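Local coordinates for iota-carrageenase (PDB 1H80), which hydrolyses the 1,4-beta linkages of iota-carrageenan, a sulfated galactan of red algal cell walls, as an endo-acting enzyme that inverts anomeric configuration, at residues Ala358-Asn363 with Asn430-Ser435. Residues are numbered along the deposited sequence; the frame is centred on the assembly and turned at random.
Sequences ARFGYN and NFPVNS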
loop_
_atom_site.group_PDB
_atom_site.type_symbol
_atom_site.label_atom_id
_atom_site.label_comp_id
_atom_site.label_asym_id
_atom_site.label_seq_id
_atom_site.Cartn_x
_atom_site.Cartn_y
_atom_site.Cartn_z
ATOM N N ALA A 358 -5.234 1.004 18.592
ATOM C CA ALA A 358 -3.877 0.494 18.510
ATOM C C ALA A 358 -3.617 -0.408 19.703
ATOM O O ALA A 358 -3.707 0.027 20.847
ATOM C CB ALA A 358 -2.876 1.644 18.498
ATOM N N ARG A 359 -3.314 -1.671 19.430
ATOM C CA ARG A 359 -3.018 -2.619 20.493
ATOM C C ARG A 359 -1.505 -2.755 20.562
ATOM O O ARG A 359 -0.845 -3.003 19.552
ATOM C CB ARG A 359 -3.660 -3.979 20.205
ATOM C CG ARG A 359 -3.373 -5.030 21.275
ATOM C CD ARG A 359 -4.035 -6.360 20.937
ATOM N NE ARG A 359 -5.484 -6.320 21.115
ATOM C CZ ARG A 359 -6.101 -6.487 22.281
ATOM N NH1 ARG A 359 -5.397 -6.708 23.383
ATOM N NH2 ARG A 359 -7.426 -6.431 22.347
ATOM N N PHE A 360 -0.967 -2.587 21.762
ATOM C CA PHE A 360 0.469 -2.662 21.997
ATOM C C PHE A 360 1.061 -4.030 21.676
ATOM O O PHE A 360 0.424 -5.061 21.885
ATOM C CB PHE A 360 0.754 -2.324 23.461
ATOM C CG PHE A 360 2.212 -2.305 23.809
ATOM C CD1 PHE A 360 3.014 -1.228 23.450
ATOM C CD2 PHE A 360 2.786 -3.370 24.491
ATOM C CE1 PHE A 360 4.374 -1.212 23.767
ATOM C CE2 PHE A 360 4.141 -3.364 24.810
ATOM C CZ PHE A 360 4.936 -2.283 24.448
ATOM N N GLY A 361 2.290 -4.019 21.173
ATOM C CA GLY A 361 2.993 -5.245 20.848
ATOM C C GLY A 361 4.489 -4.987 20.890
ATOM O O GLY A 361 4.915 -3.833 20.929
ATOM N N TYR A 362 5.288 -6.048 20.867
ATOM C CA TYR A 362 6.743 -5.918 20.915
ATOM C C TYR A 362 7.424 -6.156 19.574
ATOM O O TYR A 362 8.651 -6.116 19.484
ATOM C CB TYR A 362 7.315 -6.909 21.937
ATOM C CG TYR A 362 6.943 -6.596 23.363
ATOM C CD1 TYR A 362 7.591 -5.580 24.061
ATOM C CD2 TYR A 362 5.922 -7.294 24.009
ATOM C CE1 TYR A 362 7.234 -5.260 25.368
ATOM C CE2 TYR A 362 5.554 -6.982 25.316
ATOM C CZ TYR A 362 6.215 -5.964 25.988
ATOM O OH TYR A 362 5.847 -5.640 27.274
ATOM N N ASN A 363 6.638 -6.395 18.529
ATOM C CA ASN A 363 7.216 -6.672 17.219
ATOM C C ASN A 363 6.806 -5.725 16.105
ATOM O O ASN A 363 6.543 -6.150 14.980
ATOM C CB ASN A 363 6.890 -8.109 16.822
ATOM C CG ASN A 363 7.462 -9.113 17.796
ATOM O OD1 ASN A 363 8.675 -9.187 17.978
ATOM N ND2 ASN A 363 6.591 -9.884 18.436
ATOM N N ASN A 430 -3.353 -2.003 26.104
ATOM C CA ASN A 430 -2.156 -2.596 26.691
ATOM C C ASN A 430 -0.840 -1.850 26.517
ATOM O O ASN A 430 0.226 -2.466 26.514
ATOM C CB ASN A 430 -1.991 -4.038 26.202
ATOM C CG ASN A 430 -3.102 -4.950 26.693
ATOM O OD1 ASN A 430 -3.919 -4.557 27.527
ATOM N ND2 ASN A 430 -3.134 -6.176 26.183
ATOM N N PHE A 431 -0.900 -0.533 26.371
ATOM C CA PHE A 431 0.326 0.239 26.244
ATOM C C PHE A 431 0.903 0.427 27.641
ATOM O O PHE A 431 0.160 0.555 28.616
ATOM C CB PHE A 431 0.050 1.602 25.608
ATOM C CG PHE A 431 0.169 1.604 24.110
ATOM C CD1 PHE A 431 -0.800 0.994 23.322
ATOM C CD2 PHE A 431 1.255 2.214 23.488
ATOM C CE1 PHE A 431 -0.691 0.990 21.933
ATOM C CE2 PHE A 431 1.374 2.218 22.098
ATOM C CZ PHE A 431 0.397 1.603 21.318
ATOM N N PRO A 432 2.238 0.425 27.759
ATOM C CA PRO A 432 2.865 0.602 29.071
ATOM C C PRO A 432 2.655 2.015 29.603
ATOM O O PRO A 432 2.318 2.932 28.855
ATOM C CB PRO A 432 4.331 0.295 28.794
ATOM C CG PRO A 432 4.508 0.761 27.382
ATOM C CD PRO A 432 3.255 0.245 26.709
ATOM N N VAL A 433 2.849 2.189 30.901
ATOM C CA VAL A 433 2.682 3.505 31.490
ATOM C C VAL A 433 3.677 4.467 30.844
ATOM O O VAL A 433 4.774 4.078 30.447
ATOM C CB VAL A 433 2.910 3.470 33.026
ATOM C CG1 VAL A 433 4.349 3.086 33.342
ATOM C CG2 VAL A 433 2.568 4.825 33.629
ATOM N N ASN A 434 3.270 5.723 30.724
ATOM C CA ASN A 434 4.097 6.761 30.138
ATOM C C ASN A 434 4.472 6.572 28.678
ATOM O O ASN A 434 5.516 7.042 28.226
ATOM C CB ASN A 434 5.342 6.979 30.995
ATOM C CG ASN A 434 5.027 7.767 32.239
ATOM O OD1 ASN A 434 4.348 8.787 32.163
ATOM N ND2 ASN A 434 5.511 7.305 33.390
ATOM N N SER A 435 3.612 5.880 27.942
ATOM C CA SER A 435 3.830 5.695 26.518
ATOM C C SER A 435 3.065 6.840 25.848
ATOM O O SER A 435 2.298 7.547 26.506
ATOM C CB SER A 435 3.290 4.334 26.066
ATOM O OG SER A 435 1.945 4.171 26.461
HETATM O O HOH W 1 -0.985 -6.267 23.819
#
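Where two neighbouring parallel strands of the beta-helix, 351-359 and 421-429, run out into loops, Phe360 and Phe431 meet in an edge-to-face (T-shaped) pair. Phe360 turns its edge to the face of Phe431, with ring centroids 5.3 Å apart and planes at 63°. Its CD1 lies over that face, offset toward the rim. Phe360 CB adds a CH-pi contact, 4.0 Å from the centroid of the Phe431 ring. Phe360 CG is anti to the backbone N (chi1 -177°), beside its own carbonyl carbon, and the side chain lies against the Asn430 carbonyl, whose O is 3.1 Å from Phe360 CB. Further along the loop, Pro432 CD sits over one face of the Phe360 ring, 3.6 Å from its centroid. Proline suits this place because its rigid ring presents CD hydrogens, made slightly positive by the adjacent nitrogen, to the pi cloud.

As far as Ile429 and Phe360 the strands pair in the parallel manner of a right-handed beta-helix, as in the pectate lyase-like clan, and a backbone hydrogen bond joins Phe360 to Ile429. Ala358 belongs to the strand proper: its O approaches the edge of the Phe431 ring near the ring plane, 3.3 Å from CE1, and its small CB, in loose apolar contact with the same CE1, suits a buried strand position beside a ring. A water bridges the two segments, donating to Phe360 O and accepting from Asn430 ND2. Asn430 fits this bend, since asparagine readily adopts the positive phi found here. Arg359, long and charged as befits an exposed position, lies alongside, pointing the same way; its NH1 and Asn430 ND2, both donors, merely touch at 3.6 Å. The loop then closes in a type II turn, where Ser435 OG donates to Pro432 O at 2.7 Å, in the carbonyl plane.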